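Local coordinates for protein argonaute (Methanocaldococcus jannaschii, PDB 5G5S) that cuts single-stranded DNA targets matched by short DNA guides, with a divalent metal cofactor, and may defend its host against invading genetic elements, at residues Asn280-Asn288 / Tyr605-Arg613; Lys145-Ile154 / Gly615-Ile623. All coordinates share one frame; numbering follows the deposited sequence.

Contacts 1 and 2 tie the PIWI part of this long Argonaute to segments from the first 300 residues of the chain. Along the chain the order is 145-154, 280-288, 605-613, 615-623, so contact 1 falls between the two halves of contact 2. Their centres lie about 17 Å apart, on the same side of the chain's centre. On the PIWI side a loop runs straight into the hairpin of strands 614-618 and 621-625; on the other side, helix 280-293 packs on strand 150-163, which itself enters contact 2. Tyr605 OH lies 2.8 Å from Asp621 OD2, a probable hydrogen bond within the PIWI part that connects the two contacts.

Contact 1: residues Asn280-Asn288 / Tyr605-Arg613; sequences NENKGKIIN and YKVFTSDYR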
ATOM      1  N   ASN A 280      15.420   5.762  13.071  1.00 73.94           N
ATOM      2  CA  ASN A 280      15.110   4.428  13.580  1.00 72.79           C
ATOM      3  C   ASN A 280      15.837   4.116  14.894  1.00 78.36           C
ATOM      4  O   ASN A 280      15.230   3.520  15.784  1.00 78.35           O
ATOM      5  CB  ASN A 280      15.380   3.356  12.525  1.00 73.18           C
ATOM      6  CG  ASN A 280      14.453   3.371  11.325  1.00 76.18           C
ATOM      7  OD1 ASN A 280      13.329   3.873  11.370  1.00 64.84           O
ATOM      8  ND2 ASN A 280      14.903   2.797  10.224  1.00 62.01           N
ATOM      9  N   GLU A 281      17.103   4.567  15.031  1.00 76.69           N
ATOM     10  CA  GLU A 281      17.925   4.411  16.247  1.00 79.60           C
ATOM     11  C   GLU A 281      17.272   5.141  17.432  1.00 86.06           C
ATOM     12  O   GLU A 281      17.120   4.553  18.506  1.00 86.37           O
ATOM     13  CB  GLU A 281      19.359   4.944  16.030  1.00 83.13           C
ATOM     14  CG  GLU A 281      20.188   4.160  15.018  1.00 91.54           C
ATOM     15  CD  GLU A 281      20.104   4.585  13.559  1.00104.84           C
ATOM     16  OE1 GLU A 281      19.056   5.138  13.140  1.00 87.39           O
ATOM     17  OE2 GLU A 281      21.082   4.321  12.822  1.00 90.84           O
ATOM     18  N   ASN A 282      16.844   6.409  17.209  1.00 82.87           N
ATOM     19  CA  ASN A 282      16.180   7.230  18.220  1.00 84.12           C
ATOM     20  C   ASN A 282      14.804   6.713  18.597  1.00 84.64           C
ATOM     21  O   ASN A 282      14.427   6.797  19.762  1.00 85.06           O
ATOM     22  CB  ASN A 282      16.127   8.682  17.798  1.00 87.40           C
ATOM     23  CG  ASN A 282      17.457   9.382  17.820  1.00 97.98           C
ATOM     24  OD1 ASN A 282      18.422   8.944  18.468  1.00 89.70           O
ATOM     25  ND2 ASN A 282      17.525  10.503  17.112  1.00 88.55           N
ATOM     26  N   LYS A 283      14.075   6.137  17.627  1.00 79.30           N
ATOM     27  CA  LYS A 283      12.767   5.508  17.851  1.00 77.94           C
ATOM     28  C   LYS A 283      12.995   4.278  18.746  1.00 80.19           C
ATOM     29  O   LYS A 283      12.200   4.006  19.641  1.00 79.64           O
ATOM     30  CB  LYS A 283      12.141   5.075  16.513  1.00 78.32           C
ATOM     31  CG  LYS A 283      10.672   5.449  16.361  1.00 95.11           C
ATOM     32  CD  LYS A 283      10.477   6.698  15.485  1.00102.95           C
ATOM     33  CE  LYS A 283      10.185   6.408  14.026  1.00104.22           C
ATOM     34  NZ  LYS A 283      11.376   5.904  13.290  1.00107.05           N
ATOM     35  N   GLY A 284      14.115   3.599  18.524  1.00 76.73           N
ATOM     36  CA  GLY A 284      14.525   2.438  19.304  1.00 77.11           C
ATOM     37  C   GLY A 284      14.731   2.752  20.769  1.00 82.29           C
ATOM     38  O   GLY A 284      14.333   1.969  21.631  1.00 82.21           O
ATOM     39  N   LYS A 285      15.309   3.932  21.049  1.00 81.24           N
ATOM     40  CA  LYS A 285      15.589   4.412  22.405  1.00 84.13           C
ATOM     41  C   LYS A 285      14.301   4.668  23.191  1.00 86.96           C
ATOM     42  O   LYS A 285      14.257   4.393  24.388  1.00 88.86           O
ATOM     43  CB  LYS A 285      16.508   5.638  22.367  1.00 89.31           C
ATOM     44  CG  LYS A 285      17.881   5.340  21.766  1.00 99.15           C
ATOM     45  CD  LYS A 285      18.686   6.609  21.507  1.00104.98           C
ATOM     46  CE  LYS A 285      19.927   6.329  20.696  1.00107.36           C
ATOM     47  NZ  LYS A 285      20.456   7.566  20.064  1.00116.82           N
ATOM     48  N   ILE A 286      13.243   5.134  22.498  1.00 81.10           N
ATOM     49  CA  ILE A 286      11.901   5.357  23.048  1.00 80.63           C
ATOM     50  C   ILE A 286      11.267   3.991  23.381  1.00 80.25           C
ATOM     51  O   ILE A 286      10.719   3.840  24.477  1.00 80.11           O
ATOM     52  CB  ILE A 286      11.007   6.189  22.066  1.00 82.41           C
ATOM     53  CG1 ILE A 286      11.582   7.607  21.766  1.00 84.99           C
ATOM     54  CG2 ILE A 286       9.519   6.217  22.477  1.00 82.04           C
ATOM     55  CD1 ILE A 286      11.557   8.671  22.912  1.00101.26           C
ATOM     56  N   ILE A 287      11.350   3.003  22.441  1.00 74.14           N
ATOM     57  CA  ILE A 287      10.800   1.647  22.642  1.00 72.97           C
ATOM     58  C   ILE A 287      11.451   0.999  23.870  1.00 77.74           C
ATOM     59  O   ILE A 287      10.739   0.499  24.738  1.00 77.30           O
ATOM     60  CB  ILE A 287      10.839   0.723  21.382  1.00 73.39           C
ATOM     61  CG1 ILE A 287      10.284   1.400  20.083  1.00 72.09           C
ATOM     62  CG2 ILE A 287      10.156  -0.628  21.652  1.00 73.74           C
ATOM     63  CD1 ILE A 287       8.861   1.793  20.030  1.00 76.24           C
ATOM     64  N   ASN A 288      12.793   1.085  23.964  1.00 76.84           N
ATOM     65  CA  ASN A 288      13.611   0.586  25.086  1.00 80.05           C
ATOM     66  C   ASN A 288      13.149   1.166  26.432  1.00 87.81           C
ATOM     67  O   ASN A 288      13.125   0.436  27.421  1.00 88.66           O
ATOM     68  CB  ASN A 288      15.105   0.879  24.845  1.00 79.66           C
ATOM     69  CG  ASN A 288      15.755   0.027  23.766  1.00 92.07           C
ATOM     70  OD1 ASN A 288      15.236  -1.006  23.338  1.00 82.11           O
ATOM     71  ND2 ASN A 288      16.931   0.423  23.322  1.00 84.55           N
ATOM     72  N   TYR A 605       6.844  -4.611  13.415  1.00 57.20           N
ATOM     73  CA  TYR A 605       8.316  -4.666  13.459  1.00 57.90           C
ATOM     74  C   TYR A 605       8.977  -3.337  13.224  1.00 63.21           C
ATOM     75  O   TYR A 605       8.489  -2.539  12.433  1.00 62.35           O
ATOM     76  CB  TYR A 605       8.904  -5.686  12.465  1.00 58.23           C
ATOM     77  CG  TYR A 605       8.631  -7.140  12.784  1.00 59.91           C
ATOM     78  CD1 TYR A 605       9.358  -7.809  13.763  1.00 63.07           C
ATOM     79  CD2 TYR A 605       7.728  -7.878  12.027  1.00 59.62           C
ATOM     80  CE1 TYR A 605       9.157  -9.167  14.013  1.00 64.22           C
ATOM     81  CE2 TYR A 605       7.505  -9.227  12.278  1.00 60.62           C
ATOM     82  CZ  TYR A 605       8.222  -9.870  13.274  1.00 67.82           C
ATOM     83  OH  TYR A 605       7.995 -11.197  13.523  1.00 66.87           O
ATOM     84  N   LYS A 606      10.129  -3.128  13.884  1.00 61.19           N
ATOM     85  CA  LYS A 606      10.987  -1.954  13.750  1.00 61.30           C
ATOM     86  C   LYS A 606      12.417  -2.420  13.825  1.00 66.14           C
ATOM     87  O   LYS A 606      12.754  -3.196  14.716  1.00 66.57           O
ATOM     88  CB  LYS A 606      10.749  -0.918  14.882  1.00 64.89           C
ATOM     89  CG  LYS A 606       9.433  -0.159  14.842  1.00 75.47           C
ATOM     90  CD  LYS A 606       9.267   0.726  13.594  1.00 85.29           C
ATOM     91  CE  LYS A 606       7.819   1.096  13.330  1.00 89.66           C
ATOM     92  NZ  LYS A 606       6.945  -0.090  13.077  1.00 89.63           N
ATOM     93  N   VAL A 607      13.263  -1.934  12.907  1.00 64.51           N
ATOM     94  CA  VAL A 607      14.701  -2.227  12.886  1.00 65.46           C
ATOM     95  C   VAL A 607      15.403  -0.942  13.315  1.00 70.97           C
ATOM     96  O   VAL A 607      15.229   0.102  12.683  1.00 70.18           O
ATOM     97  CB  VAL A 607      15.223  -2.763  11.525  1.00 68.37           C
ATOM     98  CG1 VAL A 607      16.620  -3.362  11.681  1.00 69.67           C
ATOM     99  CG2 VAL A 607      14.269  -3.799  10.936  1.00 66.04           C
ATOM    100  N   PHE A 608      16.155  -1.005  14.426  1.00 69.11           N
ATOM    101  CA  PHE A 608      16.830   0.160  14.982  1.00 70.12           C
ATOM    102  C   PHE A 608      18.116   0.489  14.199  1.00 74.92           C
ATOM    103  O   PHE A 608      19.224   0.335  14.719  1.00 75.45           O
ATOM    104  CB  PHE A 608      17.067  -0.014  16.503  1.00 72.86           C
ATOM    105  CG  PHE A 608      15.881  -0.413  17.369  1.00 72.33           C
ATOM    106  CD1 PHE A 608      14.569  -0.230  16.923  1.00 71.63           C
ATOM    107  CD2 PHE A 608      16.077  -0.919  18.651  1.00 73.20           C
ATOM    108  CE1 PHE A 608      13.483  -0.604  17.720  1.00 71.05           C
ATOM    109  CE2 PHE A 608      14.989  -1.259  19.460  1.00 74.92           C
ATOM    110  CZ  PHE A 608      13.702  -1.097  18.993  1.00 71.68           C
ATOM    111  N   THR A 609      17.946   0.909  12.920  1.00 70.98           N
ATOM    112  CA  THR A 609      19.028   1.271  11.997  1.00 72.09           C
ATOM    113  C   THR A 609      18.604   2.216  10.865  1.00 75.94           C
ATOM    114  O   THR A 609      17.439   2.234  10.459  1.00 74.43           O
ATOM    115  CB  THR A 609      19.723   0.015  11.417  1.00 74.74           C
ATOM    116  OG1 THR A 609      20.926   0.442  10.780  1.00 72.01           O
ATOM    117  CG2 THR A 609      18.844  -0.758  10.401  1.00 69.99           C
ATOM    118  N   SER A 610      19.580   2.920  10.296  1.00 73.96           N
ATOM    119  CA  SER A 610      19.372   3.802   9.150  1.00 74.67           C
ATOM    120  C   SER A 610      19.839   3.098   7.869  1.00 79.39           C
ATOM    121  O   SER A 610      19.674   3.634   6.770  1.00 80.27           O
ATOM    122  CB  SER A 610      20.096   5.129   9.348  1.00 80.85           C
ATOM    123  OG  SER A 610      19.538   5.821  10.452  1.00 91.31           O
ATOM    124  N   ASP A 611      20.399   1.885   8.017  1.00 75.37           N
ATOM    125  CA  ASP A 611      20.848   1.050   6.902  1.00 75.30           C
ATOM    126  C   ASP A 611      19.627   0.450   6.161  1.00 75.70           C
ATOM    127  O   ASP A 611      18.530   0.363   6.718  1.00 72.69           O
ATOM    128  CB  ASP A 611      21.825  -0.039   7.394  1.00 78.69           C
ATOM    129  CG  ASP A 611      22.582  -0.798   6.307  1.00 96.12           C
ATOM    130  OD1 ASP A 611      22.669  -0.280   5.160  1.00 98.39           O
ATOM    131  OD2 ASP A 611      23.080  -1.911   6.597  1.00102.90           O
ATOM    132  N   TYR A 612      19.825   0.090   4.893  1.00 72.06           N
ATOM    133  CA  TYR A 612      18.795  -0.395   3.989  1.00 70.15           C
ATOM    134  C   TYR A 612      19.383  -1.434   3.042  1.00 73.34           C
ATOM    135  O   TYR A 612      20.588  -1.671   3.093  1.00 73.97           O
ATOM    136  CB  TYR A 612      18.188   0.793   3.207  1.00 72.62           C
ATOM    137  CG  TYR A 612      19.180   1.514   2.312  1.00 79.05           C
ATOM    138  CD1 TYR A 612      20.049   2.473   2.828  1.00 83.09           C
ATOM    139  CD2 TYR A 612      19.248   1.239   0.949  1.00 81.11           C
ATOM    140  CE1 TYR A 612      20.989   3.107   2.020  1.00 87.45           C
ATOM    141  CE2 TYR A 612      20.184   1.869   0.129  1.00 84.89           C
ATOM    142  CZ  TYR A 612      21.033   2.825   0.662  1.00 97.11           C
ATOM    143  OH  TYR A 612      21.921   3.484  -0.158  1.00103.79           O
ATOM    144  N   ARG A 613      18.540  -2.032   2.155  1.00 69.28           N
ATOM    145  CA  ARG A 613      18.932  -3.092   1.212  1.00 68.83           C
ATOM    146  C   ARG A 613      19.288  -4.333   2.075  1.00 70.83           C
ATOM    147  O   ARG A 613      20.181  -5.101   1.728  1.00 70.40           O
ATOM    148  CB  ARG A 613      20.102  -2.614   0.314  1.00 71.34           C
ATOM    149  CG  ARG A 613      20.345  -3.409  -0.959  1.00 80.58           C
ATOM    150  CD  ARG A 613      21.545  -2.853  -1.717  1.00 91.55           C
ATOM    151  NE  ARG A 613      22.728  -3.697  -1.540  1.00102.94           N
ATOM    152  CZ  ARG A 613      23.900  -3.509  -2.141  1.00121.30           C
ATOM    153  NH1 ARG A 613      24.078  -2.478  -2.959  1.00112.98           N
ATOM    154  NH2 ARG A 613      24.905  -4.350  -1.927  1.00105.89           N
TER
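The first turns of helix 280-293 lie against an irregular loop, 605-613, which approaches nearest where the CA atoms of Glu281 and Phe608 are 4.6 Å apart. The loop leads into strand 614-618 of the PIWI domain, and Phe608 is the centre of an inverse gamma turn within it. The turn sets the Phe608 ring against the helix, where Gly284 CA sits 3.4 Å from the ring centroid and 4° off the ring normal, a CH-pi contact over the centre of the face. Glycine suits the place because a CB here would point at the ring and collide with Phe608 CG. One turn further on, Ile287 adds an apolar contact from its CB to Phe608 CZ, at 4.1 Å; the side chain of Ile287 lies about 8 Å from that of His159, which interacts with guide DNA. The amide of Asn288 stands steeply to the same ring, while its OD1 is hydrogen-bonded to Tyr15 OH. Tyr15 also touches Phe608, so strand 14-16 helps to enclose the ring.

Polar groups secure the start of the segment. Asn280 has CG beside its backbone N (chi1 -68°), which carries the amide to the loop, and ND2 donates to Thr609 O over 2.6 Å. The acceptor lies close to the amide plane and the N-H points well at it, at 159°. The other end of the Asn280 amide, OD1, accepts from Ser633 N; asparagine thus uses donor and acceptor together at a buried position. Thr609 in turn fixes the loop's own course, since OG1 takes the N-H of Asp611 in an ST turn. Glu281 is bent at chi2, bringing its carboxylate round to the more exposed Ser610. There Ser610 OG donates to the syn lone pair of Glu281 OE1, 2.8 Å away.

Contact 2: residues Lys145-Ile154 / Gly615-Ile623; sequences KKHDGDYYLI and GSVFGNDGI
Lys145 NZ is gripped from several directions: it donates to Gly619 O at 2.9 Å, forms a salt bridge with Asp621 OD2 at 3.3 Å, and makes a second one with Glu101. Bends at chi2 and chi3 curl the lysine chain round to this pocket, where the two carboxylates probably stabilise its positive charge. Asp621 OD2 is also hydrogen-bonded by Tyr605. The type I' turn of the 614-625 hairpin comes up against the strands of the 134-163 hairpin, and in that turn Gly619 combines positive phi with a CA that closes to 3.1 Å from Lys146 O, leaving no room for a side chain. Gly619 N donates to His147 ND1 at 3.1 Å. The same imidazole lies in an offset stack on Phe618, planes 22° apart, while the far edge of the phenyl ring meets the face of Tyr152 in a T-shaped (edge-to-face) stack, Phe618 CZ to Tyr152 CG 3.6 Å. Phenylalanine, flat and wholly apolar, can serve both neighbours at once, and Ile154 CD1 adds an aliphatic contact at CE2. Around the cluster, strand 302-308 and strand 14-16 supply Lys302 and Ala14, which both touch Phe618 and Tyr152, while helix 97-111 contributes Glu101 at the lysine.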
ATOM      1  N   LYS A 145       6.166 -13.385  19.373  1.00 63.47           N
ATOM      2  CA  LYS A 145       6.836 -14.176  18.347  1.00 63.85           C
ATOM      3  C   LYS A 145       7.714 -15.225  18.951  1.00 69.86           C
ATOM      4  O   LYS A 145       8.442 -14.943  19.905  1.00 72.70           O
ATOM      5  CB  LYS A 145       7.632 -13.281  17.373  1.00 66.35           C
ATOM      6  CG  LYS A 145       6.768 -12.469  16.377  1.00 68.07           C
ATOM      7  CD  LYS A 145       5.925 -13.308  15.386  1.00 71.56           C
ATOM      8  CE  LYS A 145       6.740 -14.251  14.534  1.00 80.18           C
ATOM      9  NZ  LYS A 145       5.876 -15.226  13.820  1.00 86.56           N
ATOM     10  N   LYS A 146       7.632 -16.456  18.422  1.00 64.90           N
ATOM     11  CA  LYS A 146       8.487 -17.533  18.867  1.00 65.85           C
ATOM     12  C   LYS A 146       9.660 -17.580  17.906  1.00 71.28           C
ATOM     13  O   LYS A 146       9.465 -17.697  16.698  1.00 70.13           O
ATOM     14  CB  LYS A 146       7.766 -18.888  18.958  1.00 66.41           C
ATOM     15  CG  LYS A 146       8.550 -19.851  19.856  1.00 66.93           C
ATOM     16  CD  LYS A 146       7.996 -21.269  19.881  1.00 69.99           C
ATOM     17  CE  LYS A 146       8.846 -22.121  20.784  1.00 73.47           C
ATOM     18  NZ  LYS A 146       8.550 -23.566  20.644  1.00 80.12           N
ATOM     19  N   HIS A 147      10.845 -17.322  18.433  1.00 69.70           N
ATOM     20  CA  HIS A 147      12.083 -17.386  17.675  1.00 71.24           C
ATOM     21  C   HIS A 147      12.908 -18.378  18.470  1.00 80.15           C
ATOM     22  O   HIS A 147      13.049 -18.221  19.686  1.00 80.86           O
ATOM     23  CB  HIS A 147      12.767 -16.029  17.594  1.00 71.06           C
ATOM     24  CG  HIS A 147      13.927 -16.000  16.654  1.00 75.65           C
ATOM     25  ND1 HIS A 147      13.783 -16.162  15.295  1.00 76.35           N
ATOM     26  CD2 HIS A 147      15.250 -15.832  16.875  1.00 79.71           C
ATOM     27  CE1 HIS A 147      14.968 -16.097  14.718  1.00 77.97           C
ATOM     28  NE2 HIS A 147      15.875 -15.896  15.656  1.00 80.40           N
ATOM     29  N   ASP A 148      13.442 -19.385  17.779  1.00 80.04           N
ATOM     30  CA  ASP A 148      14.159 -20.497  18.407  1.00 83.75           C
ATOM     31  C   ASP A 148      13.175 -21.096  19.406  1.00 88.51           C
ATOM     32  O   ASP A 148      12.053 -21.431  19.035  1.00 85.53           O
ATOM     33  CB  ASP A 148      15.521 -20.133  19.012  1.00 88.42           C
ATOM     34  CG  ASP A 148      16.577 -19.927  17.960  1.00103.26           C
ATOM     35  OD1 ASP A 148      16.218 -19.545  16.831  1.00102.16           O
ATOM     36  OD2 ASP A 148      17.764 -20.152  18.254  1.00111.93           O
ATOM     37  N   GLY A 149      13.585 -21.255  20.654  1.00 86.93           N
ATOM     38  CA  GLY A 149      12.697 -21.802  21.660  1.00 86.03           C
ATOM     39  C   GLY A 149      12.158 -20.744  22.594  1.00 87.31           C
ATOM     40  O   GLY A 149      11.555 -21.051  23.612  1.00 88.40           O
ATOM     41  N   ASP A 150      12.378 -19.488  22.241  1.00 80.10           N
ATOM     42  CA  ASP A 150      11.994 -18.371  23.090  1.00 78.87           C
ATOM     43  C   ASP A 150      10.877 -17.524  22.513  1.00 77.97           C
ATOM     44  O   ASP A 150      10.707 -17.459  21.297  1.00 75.28           O
ATOM     45  CB  ASP A 150      13.214 -17.500  23.434  1.00 82.47           C
ATOM     46  CG  ASP A 150      14.309 -18.223  24.202  1.00 94.33           C
ATOM     47  OD1 ASP A 150      13.978 -18.960  25.169  1.00 94.71           O
ATOM     48  OD2 ASP A 150      15.498 -18.022  23.866  1.00102.95           O
ATOM     49  N   TYR A 151      10.124 -16.865  23.408  1.00 73.92           N
ATOM     50  CA  TYR A 151       9.025 -15.961  23.076  1.00 70.56           C
ATOM     51  C   TYR A 151       9.451 -14.533  23.299  1.00 73.73           C
ATOM     52  O   TYR A 151      10.010 -14.197  24.347  1.00 75.81           O
ATOM     53  CB  TYR A 151       7.753 -16.300  23.871  1.00 71.36           C
ATOM     54  CG  TYR A 151       7.245 -17.689  23.562  1.00 71.44           C
ATOM     55  CD1 TYR A 151       6.380 -17.913  22.495  1.00 70.36           C
ATOM     56  CD2 TYR A 151       7.691 -18.793  24.287  1.00 74.22           C
ATOM     57  CE1 TYR A 151       5.938 -19.195  22.182  1.00 72.08           C
ATOM     58  CE2 TYR A 151       7.264 -20.081  23.975  1.00 74.52           C
ATOM     59  CZ  TYR A 151       6.389 -20.278  22.920  1.00 75.61           C
ATOM     60  OH  TYR A 151       5.973 -21.539  22.596  1.00 71.72           O
ATOM     61  N   TYR A 152       9.213 -13.704  22.284  1.00 67.28           N
ATOM     62  CA  TYR A 152       9.564 -12.292  22.260  1.00 66.43           C
ATOM     63  C   TYR A 152       8.338 -11.476  22.112  1.00 68.52           C
ATOM     64  O   TYR A 152       7.454 -11.841  21.349  1.00 66.75           O
ATOM     65  CB  TYR A 152      10.517 -11.996  21.075  1.00 65.85           C
ATOM     66  CG  TYR A 152      11.861 -12.680  21.215  1.00 68.63           C
ATOM     67  CD1 TYR A 152      12.037 -14.009  20.823  1.00 69.94           C
ATOM     68  CD2 TYR A 152      12.950 -12.015  21.774  1.00 71.85           C
ATOM     69  CE1 TYR A 152      13.266 -14.648  20.967  1.00 71.72           C
ATOM     70  CE2 TYR A 152      14.172 -12.658  21.961  1.00 75.48           C
ATOM     71  CZ  TYR A 152      14.329 -13.972  21.550  1.00 83.10           C
ATOM     72  OH  TYR A 152      15.547 -14.590  21.714  1.00 90.04           O
ATOM     73  N   LEU A 153       8.272 -10.356  22.816  1.00 67.39           N
ATOM     74  CA  LEU A 153       7.169  -9.430  22.624  1.00 65.43           C
ATOM     75  C   LEU A 153       7.642  -8.379  21.635  1.00 67.44           C
ATOM     76  O   LEU A 153       8.712  -7.797  21.825  1.00 67.70           O
ATOM     77  CB  LEU A 153       6.667  -8.777  23.929  1.00 67.28           C
ATOM     78  CG  LEU A 153       5.315  -8.025  23.784  1.00 70.58           C
ATOM     79  CD1 LEU A 153       4.120  -8.969  23.929  1.00 69.67           C
ATOM     80  CD2 LEU A 153       5.203  -6.885  24.772  1.00 74.58           C
ATOM     81  N   ILE A 154       6.875  -8.183  20.552  1.00 62.20           N
ATOM     82  CA  ILE A 154       7.137  -7.145  19.552  1.00 60.35           C
ATOM     83  C   ILE A 154       6.422  -5.927  20.122  1.00 66.86           C
ATOM     84  O   ILE A 154       5.225  -5.990  20.405  1.00 65.59           O
ATOM     85  CB  ILE A 154       6.661  -7.530  18.113  1.00 60.55           C
ATOM     86  CG1 ILE A 154       7.124  -8.948  17.680  1.00 60.19           C
ATOM     87  CG2 ILE A 154       7.020  -6.463  17.074  1.00 59.01           C
ATOM     88  CD1 ILE A 154       8.628  -9.287  17.844  1.00 61.04           C
ATOM     89  N   GLY A 615      17.642  -7.660   4.813  1.00 64.04           N
ATOM     90  CA  GLY A 615      16.565  -8.594   5.103  1.00 61.90           C
ATOM     91  C   GLY A 615      16.952  -9.654   6.103  1.00 66.83           C
ATOM     92  O   GLY A 615      18.106 -10.094   6.139  1.00 67.90           O
ATOM     93  N   SER A 616      15.986 -10.064   6.939  1.00 62.83           N
ATOM     94  CA  SER A 616      16.193 -11.113   7.941  1.00 62.82           C
ATOM     95  C   SER A 616      14.906 -11.920   8.159  1.00 67.58           C
ATOM     96  O   SER A 616      13.884 -11.618   7.540  1.00 65.75           O
ATOM     97  CB  SER A 616      16.722 -10.529   9.246  1.00 65.41           C
ATOM     98  OG  SER A 616      17.211 -11.552  10.093  1.00 70.92           O
ATOM     99  N   VAL A 617      14.982 -13.003   8.963  1.00 65.40           N
ATOM    100  CA  VAL A 617      13.849 -13.885   9.260  1.00 63.93           C
ATOM    101  C   VAL A 617      13.690 -13.976  10.785  1.00 69.79           C
ATOM    102  O   VAL A 617      14.627 -14.361  11.479  1.00 70.70           O
ATOM    103  CB  VAL A 617      13.975 -15.289   8.586  1.00 67.34           C
ATOM    104  CG1 VAL A 617      12.865 -16.236   9.044  1.00 67.37           C
ATOM    105  CG2 VAL A 617      13.986 -15.185   7.061  1.00 65.83           C
ATOM    106  N   PHE A 618      12.517 -13.596  11.303  1.00 65.51           N
ATOM    107  CA  PHE A 618      12.262 -13.676  12.736  1.00 65.24           C
ATOM    108  C   PHE A 618      11.019 -14.532  12.983  1.00 71.67           C
ATOM    109  O   PHE A 618       9.905 -14.129  12.617  1.00 69.87           O
ATOM    110  CB  PHE A 618      12.149 -12.277  13.364  1.00 64.90           C
ATOM    111  CG  PHE A 618      12.208 -12.276  14.872  1.00 66.28           C
ATOM    112  CD1 PHE A 618      13.393 -12.573  15.540  1.00 69.68           C
ATOM    113  CD2 PHE A 618      11.087 -11.950  15.626  1.00 67.66           C
ATOM    114  CE1 PHE A 618      13.451 -12.559  16.936  1.00 72.40           C
ATOM    115  CE2 PHE A 618      11.141 -11.950  17.021  1.00 72.25           C
ATOM    116  CZ  PHE A 618      12.322 -12.259  17.667  1.00 72.13           C
ATOM    117  N   GLY A 619      11.247 -15.723  13.548  1.00 70.47           N
ATOM    118  CA  GLY A 619      10.222 -16.726  13.837  1.00 70.73           C
ATOM    119  C   GLY A 619       9.276 -16.970  12.678  1.00 73.38           C
ATOM    120  O   GLY A 619       8.058 -16.783  12.811  1.00 74.07           O
ATOM    121  N   ASN A 620       9.843 -17.339  11.519  1.00 67.42           N
ATOM    122  CA  ASN A 620       9.111 -17.556  10.253  1.00 65.18           C
ATOM    123  C   ASN A 620       8.685 -16.295   9.471  1.00 63.79           C
ATOM    124  O   ASN A 620       8.222 -16.428   8.345  1.00 62.01           O
ATOM    125  CB  ASN A 620       7.985 -18.607  10.368  1.00 64.58           C
ATOM    126  CG  ASN A 620       8.449 -19.926  10.947  1.00 98.02           C
ATOM    127  OD1 ASN A 620       7.866 -20.441  11.910  1.00 99.40           O
ATOM    128  ND2 ASN A 620       9.533 -20.484  10.405  1.00 86.33           N
ATOM    129  N   ASP A 621       8.853 -15.082  10.035  1.00 59.90           N
ATOM    130  CA  ASP A 621       8.501 -13.849   9.305  1.00 58.45           C
ATOM    131  C   ASP A 621       9.729 -13.224   8.679  1.00 62.27           C
ATOM    132  O   ASP A 621      10.753 -13.092   9.333  1.00 63.35           O
ATOM    133  CB  ASP A 621       7.840 -12.792  10.212  1.00 59.86           C
ATOM    134  CG  ASP A 621       6.493 -13.134  10.814  1.00 68.77           C
ATOM    135  OD1 ASP A 621       5.747 -13.936  10.199  1.00 71.87           O
ATOM    136  OD2 ASP A 621       6.154 -12.548  11.866  1.00 69.44           O
ATOM    137  N   GLY A 622       9.598 -12.809   7.429  1.00 58.44           N
ATOM    138  CA  GLY A 622      10.637 -12.098   6.714  1.00 57.45           C
ATOM    139  C   GLY A 622      10.555 -10.635   7.086  1.00 61.59           C
ATOM    140  O   GLY A 622       9.465 -10.058   7.102  1.00 60.13           O
ATOM    141  N   ILE A 623      11.685 -10.053   7.484  1.00 59.86           N
ATOM    142  CA  ILE A 623      11.787  -8.638   7.839  1.00 59.74           C
ATOM    143  C   ILE A 623      12.605  -8.006   6.709  1.00 64.72           C
ATOM    144  O   ILE A 623      13.809  -8.230   6.590  1.00 62.71           O
ATOM    145  CB  ILE A 623      12.356  -8.381   9.264  1.00 62.69           C
ATOM    146  CG1 ILE A 623      11.549  -9.145  10.344  1.00 61.91           C
ATOM    147  CG2 ILE A 623      12.408  -6.870   9.564  1.00 62.29           C
ATOM    148  CD1 ILE A 623      12.222  -9.116  11.745  1.00 69.94           C
TER